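Side-chain contacts in xyloglucan-specific endo-beta-1,4-glucanase BoGH9A (Bacteroides ovatus, PDB 6DHT), which catalyses the endohydrolysis of 1,4-beta-D-glucosidic linkages in the xyloglucan backbone, releasing xyloglucan oligosaccharides: residues T120-E125 and M218-D223; D223-M228 and A272-Q277; T266-F271 and A305-H310; N173-N178 and P243-F248. All blocks are in the same frame, centred on the assembly; numbering follows the deposited sequence.

Contact 1. Residues T120-E125 and M218-D223; sequences TAMPIE and MQFNLD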
loop_
_atom_site.group_PDB
_atom_site.type_symbol
_atom_site.label_atom_id
_atom_site.label_comp_id
_atom_site.label_asym_id
_atom_site.label_seq_id
_atom_site.Cartn_x
_atom_site.Cartn_y
_atom_site.Cartn_z
ATOM N N THR A 120 -12.339 11.558 -6.122
ATOM C CA THR A 120 -12.693 12.693 -6.981
ATOM C C THR A 120 -14.158 12.600 -7.383
ATOM O O THR A 120 -14.796 11.565 -7.227
ATOM C CB THR A 120 -11.867 12.682 -8.269
ATOM O OG1 THR A 120 -12.257 11.597 -9.125
ATOM C CG2 THR A 120 -10.377 12.616 -7.936
ATOM N N ALA A 121 -14.676 13.697 -7.930
ATOM C CA ALA A 121 -15.995 13.723 -8.557
ATOM C C ALA A 121 -17.129 13.426 -7.603
ATOM O O ALA A 121 -18.184 12.952 -8.023
ATOM C CB ALA A 121 -16.050 12.760 -9.750
ATOM N N MET A 122 -16.939 13.690 -6.317
ATOM C CA MET A 122 -18.058 13.581 -5.395
ATOM C C MET A 122 -17.847 14.366 -4.118
ATOM O O MET A 122 -16.712 14.596 -3.688
ATOM C CB MET A 122 -18.363 12.126 -5.071
ATOM C CG MET A 122 -17.458 11.486 -4.051
ATOM S SD MET A 122 -18.070 9.825 -3.816
ATOM C CE MET A 122 -19.151 10.033 -2.415
ATOM N N PRO A 123 -18.951 14.805 -3.506
ATOM C CA PRO A 123 -18.783 15.518 -2.248
ATOM C C PRO A 123 -18.304 14.547 -1.182
ATOM O O PRO A 123 -18.615 13.357 -1.199
ATOM C CB PRO A 123 -20.191 16.042 -1.948
ATOM C CG PRO A 123 -21.087 15.135 -2.660
ATOM C CD PRO A 123 -20.367 14.671 -3.888
ATOM N N ILE A 124 -17.509 15.084 -0.277
ATOM C CA ILE A 124 -16.905 14.327 0.805
ATOM C C ILE A 124 -17.621 14.812 2.061
ATOM O O ILE A 124 -17.227 15.791 2.673
ATOM C CB ILE A 124 -15.377 14.575 0.826
ATOM C CG1 ILE A 124 -14.761 14.186 -0.536
ATOM C CG2 ILE A 124 -14.721 13.825 1.961
ATOM C CD1 ILE A 124 -14.910 12.721 -0.889
ATOM N N GLU A 125 -18.732 14.155 2.385
ATOM C CA GLU A 125 -19.684 14.672 3.373
ATOM C C GLU A 125 -19.321 14.344 4.800
ATOM O O GLU A 125 -18.821 13.268 5.088
ATOM C CB GLU A 125 -21.083 14.134 3.082
ATOM C CG GLU A 125 -21.633 14.641 1.755
ATOM C CD GLU A 125 -22.922 13.971 1.324
ATOM O OE1 GLU A 125 -23.313 12.944 1.922
ATOM O OE2 GLU A 125 -23.542 14.480 0.368
ATOM N N MET A 218 -12.620 -0.093 -3.889
ATOM C CA MET A 218 -11.919 -0.416 -5.102
ATOM C C MET A 218 -12.765 -0.041 -6.296
ATOM O O MET A 218 -12.245 0.482 -7.273
ATOM C CB MET A 218 -11.535 -1.901 -5.181
ATOM C CG MET A 218 -10.746 -2.468 -3.994
ATOM S SD MET A 218 -9.172 -1.663 -3.650
ATOM C CE MET A 218 -9.643 -0.566 -2.324
ATOM N N GLN A 219 -14.062 -0.346 -6.234
ATOM C CA GLN A 219 -14.917 -0.120 -7.398
ATOM C C GLN A 219 -14.978 1.345 -7.773
ATOM O O GLN A 219 -15.125 1.678 -8.955
ATOM C CB GLN A 219 -16.325 -0.660 -7.140
ATOM C CG GLN A 219 -16.915 -1.438 -8.329
ATOM C CD GLN A 219 -17.363 -0.573 -9.514
ATOM O OE1 GLN A 219 -18.014 0.470 -9.354
ATOM N NE2 GLN A 219 -17.002 -1.007 -10.713
ATOM N N PHE A 220 -14.837 2.225 -6.785
ATOM C CA PHE A 220 -14.879 3.652 -7.078
ATOM C C PHE A 220 -13.792 4.020 -8.078
ATOM O O PHE A 220 -13.981 4.894 -8.935
ATOM C CB PHE A 220 -14.726 4.510 -5.837
ATOM C CG PHE A 220 -15.114 5.928 -6.086
ATOM C CD1 PHE A 220 -16.445 6.308 -6.015
ATOM C CD2 PHE A 220 -14.173 6.861 -6.476
ATOM C CE1 PHE A 220 -16.821 7.625 -6.274
ATOM C CE2 PHE A 220 -14.554 8.186 -6.738
ATOM C CZ PHE A 220 -15.886 8.548 -6.653
ATOM N N ASN A 221 -12.633 3.377 -7.960
ATOM C CA ASN A 221 -11.556 3.584 -8.901
ATOM C C ASN A 221 -11.683 2.668 -10.132
ATOM O O ASN A 221 -11.395 3.104 -11.227
ATOM C CB ASN A 221 -10.181 3.437 -8.244
ATOM C CG ASN A 221 -9.071 4.033 -9.096
ATOM O OD1 ASN A 221 -8.882 5.245 -9.087
ATOM N ND2 ASN A 221 -8.353 3.209 -9.851
ATOM N N LEU A 222 -12.070 1.402 -9.965
ATOM C CA LEU A 222 -12.286 0.521 -11.118
ATOM C C LEU A 222 -13.251 1.128 -12.138
ATOM O O LEU A 222 -13.042 1.004 -13.356
ATOM C CB LEU A 222 -12.818 -0.833 -10.672
ATOM C CG LEU A 222 -11.798 -1.694 -9.895
ATOM C CD1 LEU A 222 -12.483 -2.836 -9.100
ATOM C CD2 LEU A 222 -10.677 -2.221 -10.814
ATOM N N ASP A 223 -14.296 1.773 -11.642
ATOM C CA ASP A 223 -15.291 2.368 -12.538
ATOM C C ASP A 223 -14.640 3.459 -13.378
ATOM O O ASP A 223 -14.880 3.554 -14.590
ATOM C CB ASP A 223 -16.447 2.936 -11.727
ATOM C CG ASP A 223 -17.694 3.144 -12.548
ATOM O OD1 ASP A 223 -17.872 2.418 -13.549
ATOM O OD2 ASP A 223 -18.497 4.013 -12.157
#

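Contact 2. Residues D223-M228 and A272-Q277; sequences DWMLTM and AAVMAQ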
loop_
_atom_site.group_PDB
_atom_site.type_symbol
_atom_site.label_atom_id
_atom_site.label_comp_id
_atom_site.label_asym_id
_atom_site.label_seq_id
_atom_site.Cartn_x
_atom_site.Cartn_y
_atom_site.Cartn_z
ATOM N N ASP A 223 -14.296 1.773 -11.642
ATOM C CA ASP A 223 -15.291 2.368 -12.538
ATOM C C ASP A 223 -14.640 3.459 -13.378
ATOM O O ASP A 223 -14.880 3.554 -14.590
ATOM C CB ASP A 223 -16.447 2.936 -11.727
ATOM C CG ASP A 223 -17.694 3.144 -12.548
ATOM O OD1 ASP A 223 -17.872 2.418 -13.549
ATOM O OD2 ASP A 223 -18.497 4.013 -12.157
ATOM N N TRP A 224 -13.804 4.285 -12.756
ATOM C CA TRP A 224 -13.025 5.248 -13.529
ATOM C C TRP A 224 -12.096 4.548 -14.536
ATOM O O TRP A 224 -12.000 4.960 -15.698
ATOM C CB TRP A 224 -12.197 6.174 -12.618
ATOM C CG TRP A 224 -11.166 6.871 -13.413
ATOM C CD1 TRP A 224 -11.392 7.773 -14.406
ATOM C CD2 TRP A 224 -9.748 6.667 -13.381
ATOM N NE1 TRP A 224 -10.211 8.168 -14.964
ATOM C CE2 TRP A 224 -9.182 7.491 -14.366
ATOM C CE3 TRP A 224 -8.897 5.879 -12.601
ATOM C CZ2 TRP A 224 -7.816 7.546 -14.582
ATOM C CZ3 TRP A 224 -7.543 5.947 -12.820
ATOM C CH2 TRP A 224 -7.015 6.758 -13.793
ATOM N N MET A 225 -11.390 3.496 -14.105
ATOM C CA MET A 225 -10.434 2.817 -14.978
ATOM C C MET A 225 -11.082 2.359 -16.291
ATOM O O MET A 225 -10.463 2.466 -17.342
ATOM C CB MET A 225 -9.798 1.619 -14.256
ATOM C CG MET A 225 -8.893 2.008 -13.128
ATOM S SD MET A 225 -8.093 0.588 -12.351
ATOM C CE MET A 225 -6.755 0.291 -13.489
ATOM N N LEU A 226 -12.304 1.845 -16.216
ATOM C CA LEU A 226 -13.041 1.429 -17.416
ATOM C C LEU A 226 -13.098 2.540 -18.471
ATOM O O LEU A 226 -13.014 2.258 -19.672
ATOM C CB LEU A 226 -14.449 0.976 -17.039
ATOM C CG LEU A 226 -14.525 -0.327 -16.247
ATOM C CD1 LEU A 226 -15.946 -0.542 -15.810
ATOM C CD2 LEU A 226 -14.087 -1.526 -17.069
ATOM N N THR A 227 -13.222 3.788 -18.024
ATOM C CA THR A 227 -13.324 4.936 -18.939
ATOM C C THR A 227 -11.997 5.308 -19.605
ATOM O O THR A 227 -11.962 6.144 -20.516
ATOM C CB THR A 227 -13.884 6.197 -18.239
ATOM O OG1 THR A 227 -12.887 6.800 -17.396
ATOM C CG2 THR A 227 -15.137 5.873 -17.440
ATOM N N MET A 228 -10.902 4.705 -19.169
ATOM C CA MET A 228 -9.584 4.979 -19.711
ATOM C C MET A 228 -9.189 4.033 -20.839
ATOM O O MET A 228 -8.049 4.107 -21.321
ATOM C CB MET A 228 -8.548 4.947 -18.586
ATOM C CG MET A 228 -8.715 6.089 -17.619
ATOM S SD MET A 228 -8.126 7.655 -18.243
ATOM C CE MET A 228 -6.404 7.383 -18.078
ATOM N N ALA A 272 -5.599 -4.897 -17.402
ATOM C CA ALA A 272 -6.072 -6.239 -17.714
ATOM C C ALA A 272 -6.034 -7.129 -16.479
ATOM O O ALA A 272 -6.987 -7.830 -16.190
ATOM C CB ALA A 272 -5.253 -6.834 -18.835
ATOM N N ALA A 273 -4.934 -7.061 -15.739
ATOM C CA ALA A 273 -4.760 -7.917 -14.564
ATOM C C ALA A 273 -5.814 -7.598 -13.518
ATOM O O ALA A 273 -6.467 -8.485 -12.993
ATOM C CB ALA A 273 -3.381 -7.740 -13.997
ATOM N N VAL A 274 -5.961 -6.317 -13.185
ATOM C CA VAL A 274 -6.884 -5.944 -12.126
ATOM C C VAL A 274 -8.334 -6.131 -12.540
ATOM O O VAL A 274 -9.178 -6.454 -11.728
ATOM C CB VAL A 274 -6.577 -4.527 -11.599
ATOM C CG1 VAL A 274 -7.142 -3.444 -12.480
ATOM C CG2 VAL A 274 -7.078 -4.358 -10.170
ATOM N N MET A 275 -8.619 -5.978 -13.827
ATOM C CA MET A 275 -9.987 -6.192 -14.282
ATOM C C MET A 275 -10.344 -7.692 -14.293
ATOM O O MET A 275 -11.424 -8.059 -13.862
ATOM C CB MET A 275 -10.202 -5.522 -15.652
ATOM C CG MET A 275 -10.239 -4.006 -15.553
ATOM S SD MET A 275 -11.664 -3.463 -14.635
ATOM C CE MET A 275 -11.284 -1.724 -14.462
ATOM N N ALA A 276 -9.402 -8.519 -14.716
ATOM C CA ALA A 276 -9.594 -9.968 -14.648
ATOM C C ALA A 276 -9.765 -10.427 -13.179
ATOM O O ALA A 276 -10.664 -11.217 -12.861
ATOM C CB ALA A 276 -8.435 -10.667 -15.306
ATOM N N GLN A 277 -8.892 -9.937 -12.295
ATOM C CA GLN A 277 -9.018 -10.194 -10.866
ATOM C C GLN A 277 -10.393 -9.753 -10.359
ATOM O O GLN A 277 -11.101 -10.498 -9.698
ATOM C CB GLN A 277 -7.922 -9.411 -10.133
ATOM C CG GLN A 277 -7.752 -9.707 -8.637
ATOM C CD GLN A 277 -6.866 -8.688 -7.952
ATOM O OE1 GLN A 277 -7.051 -7.484 -8.100
ATOM N NE2 GLN A 277 -5.894 -9.170 -7.215
#

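Contact 3. Residues T266-F271 and A305-H310; sequences TAALDF and AWAEKH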
loop_
_atom_site.group_PDB
_atom_site.type_symbol
_atom_site.label_atom_id
_atom_site.label_comp_id
_atom_site.label_asym_id
_atom_site.label_seq_id
_atom_site.Cartn_x
_atom_site.Cartn_y
_atom_site.Cartn_z
ATOM N N THR A 266 2.149 -1.055 -20.157
ATOM C CA THR A 266 2.017 -1.320 -18.721
ATOM C C THR A 266 0.631 -0.899 -18.208
ATOM O O THR A 266 0.015 -1.602 -17.415
ATOM C CB THR A 266 3.120 -0.625 -17.947
ATOM O OG1 THR A 266 3.234 0.725 -18.411
ATOM C CG2 THR A 266 4.432 -1.342 -18.157
ATOM N N ALA A 267 0.115 0.227 -18.672
ATOM C CA ALA A 267 -1.261 0.586 -18.337
ATOM C C ALA A 267 -2.250 -0.477 -18.785
ATOM O O ALA A 267 -3.162 -0.867 -18.043
ATOM C CB ALA A 267 -1.628 1.944 -18.927
ATOM N N ALA A 268 -2.093 -0.930 -20.026
ATOM C CA ALA A 268 -2.978 -1.929 -20.562
ATOM C C ALA A 268 -2.920 -3.219 -19.747
ATOM O O ALA A 268 -3.949 -3.812 -19.466
ATOM C CB ALA A 268 -2.636 -2.209 -22.014
ATOM N N LEU A 269 -1.710 -3.630 -19.388
ATOM C CA LEU A 269 -1.550 -4.881 -18.645
ATOM C C LEU A 269 -2.012 -4.785 -17.182
ATOM O O LEU A 269 -2.658 -5.701 -16.687
ATOM C CB LEU A 269 -0.118 -5.373 -18.726
ATOM C CG LEU A 269 0.266 -5.851 -20.129
ATOM C CD1 LEU A 269 1.737 -6.053 -20.209
ATOM C CD2 LEU A 269 -0.463 -7.133 -20.468
ATOM N N ASP A 270 -1.676 -3.696 -16.495
ATOM C CA ASP A 270 -2.140 -3.551 -15.107
ATOM C C ASP A 270 -3.670 -3.421 -15.091
ATOM O O ASP A 270 -4.349 -3.975 -14.227
ATOM C CB ASP A 270 -1.506 -2.346 -14.459
ATOM C CG ASP A 270 -0.034 -2.546 -14.170
ATOM O OD1 ASP A 270 0.397 -3.708 -14.039
ATOM O OD2 ASP A 270 0.724 -1.543 -14.090
ATOM N N PHE A 271 -4.240 -2.738 -16.092
ATOM C CA PHE A 271 -5.681 -2.714 -16.288
ATOM C C PHE A 271 -6.237 -4.141 -16.511
ATOM O O PHE A 271 -7.226 -4.550 -15.894
ATOM C CB PHE A 271 -6.005 -1.807 -17.505
ATOM C CG PHE A 271 -7.454 -1.750 -17.894
ATOM C CD1 PHE A 271 -7.993 -2.764 -18.637
ATOM C CD2 PHE A 271 -8.253 -0.668 -17.582
ATOM C CE1 PHE A 271 -9.312 -2.731 -19.053
ATOM C CE2 PHE A 271 -9.579 -0.616 -17.978
ATOM C CZ PHE A 271 -10.118 -1.651 -18.732
ATOM N N ALA A 305 -5.086 -8.074 -25.283
ATOM C CA ALA A 305 -4.911 -8.160 -26.732
ATOM C C ALA A 305 -4.131 -6.953 -27.262
ATOM O O ALA A 305 -3.180 -7.108 -28.034
ATOM C CB ALA A 305 -6.251 -8.273 -27.407
ATOM N N TRP A 306 -4.511 -5.751 -26.833
ATOM C CA TRP A 306 -3.793 -4.556 -27.259
ATOM C C TRP A 306 -2.332 -4.646 -26.861
ATOM O O TRP A 306 -1.449 -4.354 -27.653
ATOM C CB TRP A 306 -4.435 -3.289 -26.682
ATOM C CG TRP A 306 -3.839 -1.997 -27.201
ATOM C CD1 TRP A 306 -4.341 -1.201 -28.199
ATOM C CD2 TRP A 306 -2.639 -1.360 -26.750
ATOM N NE1 TRP A 306 -3.531 -0.114 -28.380
ATOM C CE2 TRP A 306 -2.476 -0.185 -27.511
ATOM C CE3 TRP A 306 -1.685 -1.671 -25.782
ATOM C CZ2 TRP A 306 -1.398 0.673 -27.329
ATOM C CZ3 TRP A 306 -0.628 -0.828 -25.602
ATOM C CH2 TRP A 306 -0.486 0.339 -26.370
ATOM N N ALA A 307 -2.058 -5.054 -25.619
ATOM C CA ALA A 307 -0.693 -5.161 -25.162
ATOM C C ALA A 307 0.146 -6.168 -25.967
ATOM O O ALA A 307 1.346 -5.960 -26.173
ATOM C CB ALA A 307 -0.678 -5.532 -23.676
ATOM N N GLU A 308 -0.470 -7.275 -26.357
ATOM C CA GLU A 308 0.205 -8.258 -27.203
ATOM C C GLU A 308 0.649 -7.634 -28.526
ATOM O O GLU A 308 1.733 -7.926 -29.023
ATOM C CB GLU A 308 -0.720 -9.433 -27.506
ATOM C CG GLU A 308 -0.840 -10.449 -26.402
ATOM C CD GLU A 308 -1.734 -11.603 -26.813
ATOM O OE1 GLU A 308 -2.925 -11.352 -27.087
ATOM O OE2 GLU A 308 -1.244 -12.748 -26.879
ATOM N N LYS A 309 -0.200 -6.784 -29.086
ATOM C CA LYS A 309 0.116 -6.116 -30.353
ATOM C C LYS A 309 1.179 -5.036 -30.168
ATOM O O LYS A 309 1.929 -4.733 -31.094
ATOM C CB LYS A 309 -1.143 -5.510 -30.978
ATOM C CG LYS A 309 -2.194 -6.538 -31.375
ATOM C CD LYS A 309 -3.257 -5.941 -32.281
ATOM C CE LYS A 309 -4.636 -6.560 -32.021
ATOM N NZ LYS A 309 -5.371 -5.898 -30.880
ATOM N N HIS A 310 1.251 -4.459 -28.970
ATOM C CA HIS A 310 2.173 -3.357 -28.697
ATOM C C HIS A 310 3.023 -3.587 -27.445
ATOM O O HIS A 310 3.004 -2.779 -26.506
ATOM C CB HIS A 310 1.393 -2.054 -28.525
ATOM C CG HIS A 310 0.481 -1.742 -29.666
ATOM N ND1 HIS A 310 -0.822 -2.183 -29.724
ATOM C CD2 HIS A 310 0.684 -1.019 -30.791
ATOM C CE1 HIS A 310 -1.382 -1.755 -30.841
ATOM N NE2 HIS A 310 -0.489 -1.046 -31.506
#

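Contact 4. Residues N173-N178 and P243-F248; sequences NKYIVN and PFFEGF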
loop_
_atom_site.group_PDB
_atom_site.type_symbol
_atom_site.label_atom_id
_atom_site.label_comp_id
_atom_site.label_asym_id
_atom_site.label_seq_id
_atom_site.Cartn_x
_atom_site.Cartn_y
_atom_site.Cartn_z
ATOM N N ASN A 173 -3.655 14.127 -9.911
ATOM C CA ASN A 173 -3.773 13.369 -11.140
ATOM C C ASN A 173 -4.111 11.899 -10.892
ATOM O O ASN A 173 -4.023 11.455 -9.747
ATOM C CB ASN A 173 -2.478 13.560 -11.925
ATOM C CG ASN A 173 -2.179 15.035 -12.137
ATOM O OD1 ASN A 173 -2.920 15.698 -12.865
ATOM N ND2 ASN A 173 -1.187 15.559 -11.434
ATOM N N LYS A 174 -4.537 11.181 -11.916
ATOM C CA LYS A 174 -5.039 9.808 -11.762
ATOM C C LYS A 174 -4.275 8.935 -12.730
ATOM O O LYS A 174 -4.264 9.216 -13.927
ATOM C CB LYS A 174 -6.535 9.751 -12.044
ATOM C CG LYS A 174 -7.324 10.760 -11.222
ATOM C CD LYS A 174 -8.815 10.631 -11.333
ATOM C CE LYS A 174 -9.288 10.745 -12.769
ATOM N NZ LYS A 174 -10.750 10.951 -12.847
ATOM N N TYR A 175 -3.646 7.872 -12.251
ATOM C CA TYR A 175 -2.703 7.091 -13.042
ATOM C C TYR A 175 -3.110 5.621 -13.076
ATOM O O TYR A 175 -3.321 5.009 -12.018
ATOM C CB TYR A 175 -1.321 7.170 -12.424
ATOM C CG TYR A 175 -0.774 8.576 -12.167
ATOM C CD1 TYR A 175 -1.210 9.324 -11.074
ATOM C CD2 TYR A 175 0.219 9.149 -12.978
ATOM C CE1 TYR A 175 -0.702 10.593 -10.791
ATOM C CE2 TYR A 175 0.724 10.419 -12.709
ATOM C CZ TYR A 175 0.268 11.138 -11.618
ATOM O OH TYR A 175 0.789 12.404 -11.336
ATOM N N ILE A 176 -3.201 5.030 -14.260
ATOM C CA ILE A 176 -3.659 3.654 -14.395
ATOM C C ILE A 176 -2.669 2.633 -13.810
ATOM O O ILE A 176 -3.068 1.673 -13.133
ATOM C CB ILE A 176 -3.945 3.328 -15.885
ATOM C CG1 ILE A 176 -5.226 4.018 -16.375
ATOM C CG2 ILE A 176 -4.092 1.820 -16.077
ATOM C CD1 ILE A 176 -6.519 3.519 -15.741
ATOM N N VAL A 177 -1.382 2.825 -14.032
ATOM C CA VAL A 177 -0.397 1.879 -13.521
ATOM C C VAL A 177 -0.482 1.827 -12.008
ATOM O O VAL A 177 -0.628 0.736 -11.401
ATOM C CB VAL A 177 1.013 2.224 -14.007
ATOM C CG1 VAL A 177 2.086 1.511 -13.205
ATOM C CG2 VAL A 177 1.136 1.882 -15.489
ATOM N N ASN A 178 -0.410 2.985 -11.367
ATOM C CA ASN A 178 -0.323 2.982 -9.924
ATOM C C ASN A 178 -1.638 2.560 -9.287
ATOM O O ASN A 178 -1.639 1.811 -8.297
ATOM C CB ASN A 178 0.086 4.356 -9.421
ATOM C CG ASN A 178 0.662 4.297 -8.041
ATOM O OD1 ASN A 178 1.477 3.424 -7.746
ATOM N ND2 ASN A 178 0.213 5.185 -7.172
ATOM N N PRO A 243 -1.228 19.432 -17.415
ATOM C CA PRO A 243 0.145 19.454 -17.934
ATOM C C PRO A 243 1.211 19.643 -16.857
ATOM O O PRO A 243 2.301 19.059 -16.935
ATOM C CB PRO A 243 0.125 20.667 -18.882
ATOM C CG PRO A 243 -1.282 20.728 -19.335
ATOM C CD PRO A 243 -2.104 20.375 -18.121
ATOM N N PHE A 244 0.918 20.487 -15.868
ATOM C CA PHE A 244 1.802 20.712 -14.736
ATOM C C PHE A 244 1.107 20.328 -13.427
ATOM O O PHE A 244 -0.108 20.400 -13.314
ATOM C CB PHE A 244 2.193 22.203 -14.613
ATOM C CG PHE A 244 3.070 22.716 -15.724
ATOM C CD1 PHE A 244 4.434 22.464 -15.721
ATOM C CD2 PHE A 244 2.531 23.475 -16.748
ATOM C CE1 PHE A 244 5.245 22.937 -16.743
ATOM C CE2 PHE A 244 3.337 23.959 -17.771
ATOM C CZ PHE A 244 4.694 23.685 -17.764
ATOM N N PHE A 245 1.897 19.993 -12.431
ATOM C CA PHE A 245 1.360 19.886 -11.083
ATOM C C PHE A 245 0.780 21.224 -10.678
ATOM O O PHE A 245 1.384 22.265 -10.953
ATOM C CB PHE A 245 2.445 19.494 -10.082
ATOM C CG PHE A 245 2.928 18.092 -10.224
ATOM C CD1 PHE A 245 2.046 17.018 -10.107
ATOM C CD2 PHE A 245 4.276 17.830 -10.382
ATOM C CE1 PHE A 245 2.505 15.708 -10.210
ATOM C CE2 PHE A 245 4.750 16.536 -10.470
ATOM C CZ PHE A 245 3.851 15.459 -10.362
ATOM N N GLU A 246 -0.387 21.201 -10.054
ATOM C CA GLU A 246 -0.994 22.363 -9.437
ATOM C C GLU A 246 -0.222 22.827 -8.219
ATOM O O GLU A 246 0.593 22.101 -7.636
ATOM C CB GLU A 246 -2.436 22.030 -9.027
ATOM C CG GLU A 246 -3.334 21.579 -10.153
ATOM C CD GLU A 246 -3.879 22.701 -11.044
ATOM O OE1 GLU A 246 -3.278 23.803 -11.078
ATOM O OE2 GLU A 246 -4.919 22.475 -11.709
ATOM N N GLY A 247 -0.468 24.065 -7.803
ATOM C CA GLY A 247 0.045 24.524 -6.534
ATOM C C GLY A 247 -0.706 23.849 -5.402
ATOM O O GLY A 247 -1.555 22.960 -5.641
ATOM N N PHE A 248 -0.391 24.259 -4.185
ATOM C CA PHE A 248 -1.024 23.726 -2.983
ATOM C C PHE A 248 -2.352 24.447 -2.728
ATOM O O PHE A 248 -2.488 25.254 -1.799
ATOM C CB PHE A 248 -0.047 23.710 -1.807
ATOM C CG PHE A 248 0.874 22.515 -1.839
ATOM C CD1 PHE A 248 1.656 22.269 -2.959
ATOM C CD2 PHE A 248 0.860 21.572 -0.827
ATOM C CE1 PHE A 248 2.460 21.150 -3.036
ATOM C CE2 PHE A 248 1.667 20.435 -0.902
ATOM C CZ PHE A 248 2.467 20.232 -2.010
#

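Contact 1. Residues T120-E125 and M218-D223
The Phe220 ring reaches out from helix 213-226 to meet the loop 120-125 at two kinds of atom, the carbonyl oxygen of Thr120 and the sulfur of Met122. Thr120 O lies at the ring edge, in its plane, 3.3 Å from Phe220 CZ and almost as near to CE2. Met122 brings its thioether to the adjoining corner, with SD 3.5 Å from Phe220 CE1. This is a Met-aromatic contact of oblique geometry, the sulfur standing 4.5 Å from the centroid of the Phe220 ring and 52° off the ring normal. With CG anti to the backbone N (chi1 -165°), Phe220 extends across the gap to the loop. The hydroxyl of Thr120 turns to another partner, Gly165 O, and the Phe220 ring also has a cation-pi contact with Arg119. Replacing the phenyl by the methyl of an alanine is likely to leave Met122 SD without its aromatic partner and open a gap between loop and helix. Chemically, the slightly positive C-H rim of the ring probably gives Thr120 O a weak electrostatic attraction, which adds to the sulfur-ring contact of Met122 in joining loop to helix within the family 9 catalytic domain.

Contact 2. Residues D223-M228 and A272-Q277
The terminal methyl of Met275 fits into the notch between two neighbouring side chains of the 223-228 segment, Met225 and Leu226. Its CE atom rests 3.7 Å from Met225 CB on one flank of the notch and 3.8 Å from Leu226 CD2 on the other. Leu226 CD2 also meets the sulfur, 3.9 Å from Met275 SD, so the leucine lies against the last two atoms of the thioether. A bend at chi2 (-66°) followed by an extended chi3 (171°) gives Met275 the hook that delivers this methyl. The second bump belongs to the other side: Met225, bent at chi3, ends beside Val274, the two side chains crossing at about a right angle. Here Met225 CE touches Val274 CG1 at 3.9 Å. In this way one methionine from each helix probes the other, joining helices 213-226 and 265-281 within the helical catalytic domain. Helix 292-309 closes round the same spot through Ala296 and Ala300 against Met275 and Phe292 against Leu226. The four touching residues are buried and meet entirely through carbon and sulfur, so adhesion here rests on dispersion and the exclusion of water, without direction from any polar bond.

Contact 3. Residues T266-F271 and A305-H310
Ala268 and Leu269 meet Trp306 and Ala307 where helices 265-281 and 292-309 pack as an antiparallel pair, part of the (alpha/alpha)6 barrel expected of a family 9 glycoside hydrolase. The short helical segments run at 148° to one another, and their axes come as near as 8.8 Å. Such close approach is allowed by small residues: the backbones are nearest at Ala268 and Ala307. Along 305-310, Trp306 comes first. Its CG is anti to the backbone N (chi1 -174°), which carries the indole to the flank of the interface, where CE3 lies 3.9 Å from Ala268 CB. The methyl approaches the ring obliquely. Next, Ala307 points toward the partner helix and fills the space beside Leu269, its CB sitting 3.6 Å from Leu269 CD2 and 3.7 Å from Leu269 CG. The two alanine methyls, Ala268 CB and Ala307 CB, stand a little farther apart at 4.2 Å. Leu269 also packs on Glu341 and Phe342 of helix 339-353, so its side chain links a third helix to the pair. Beyond the last turn, His310 leaves helical geometry and folds back over the indole of Trp306. Its ND1 hovers over the centre of one face of that ring system and donates a hydrogen bond of 3.1 Å to Trp306 O, with the carbonyl oxygen close to the imidazole plane.

Contact 4. Residues N173-N178 and P243-F248
Asp171 OD2 is gripped by both Asn173 ND2 and Tyr175 OH, and these same two polar ends bear on Phe245 across the contact. Asn173 ND2 lies 3.8 Å from Phe245 CD1 and 3.9 Å from Phe245 CE1, reaching the ring obliquely with the amide plane turned 47° from that of the phenyl. Tyr175 OH comes to the ring at its edge, near the plane, 3.9 Å from Phe245 CE1. The phenyl therefore presents its CD1-CE1 side to two hydrogen-bonding groups whose strongest partner is the carboxylate, and it touches them only at van der Waals range. The amide of Asn173 is held at both ends, since its OD1 accepts a bond from Thr242 N while ND2 serves Asp171. That double anchorage should fix the amide's rotation. Asp171, predicted to be the catalytic nucleophile, closes the Asp-Ala-Gly-Asp sequence that begins at Asp168 and is characteristic of family 9. Residues 174-175 form the edge strand of a mixed sheet, antiparallel to strand 239-241, and Tyr175 is the N-cap residue of helix 176-192. The 243-248 loop follows strand 239-241 and brings Phe245 beside Asn173 and Tyr175. With CG anti to the carbonyl carbon (chi1 -70°), its ring comes up to both. The Phe245 side chain is about 7 Å from that of Glu548, the predicted proton donor, which together with the nearness of Asp171 is consistent with a place in the substrate cleft. Arg499 of helix 499-503 also touches the Phe245 side chain.

How the contacts relate
From the N terminus, the loop 120-125 opens contact 1, which closes on helix 213-226. Before it closes, 173-178 opens contact 4, so contacts 1 and 4 cross. Contact 2 begins at Asp223, shared with contact 1, and runs in series with it; contact 4 closes at 243-248 inside the span of contact 2, giving a second crossing. On helix 265-281, segment 266-271 opens contact 3 just before 272-277 closes contact 2, and these cross as well. None is nested. Ile176 packs on both Met225 and Ala267, joining contact 4 to contacts 2 and 3. Together they tie strand 174-175 and the loops 120-125 and 243-248 to helices 213-226, 265-281 and 292-309.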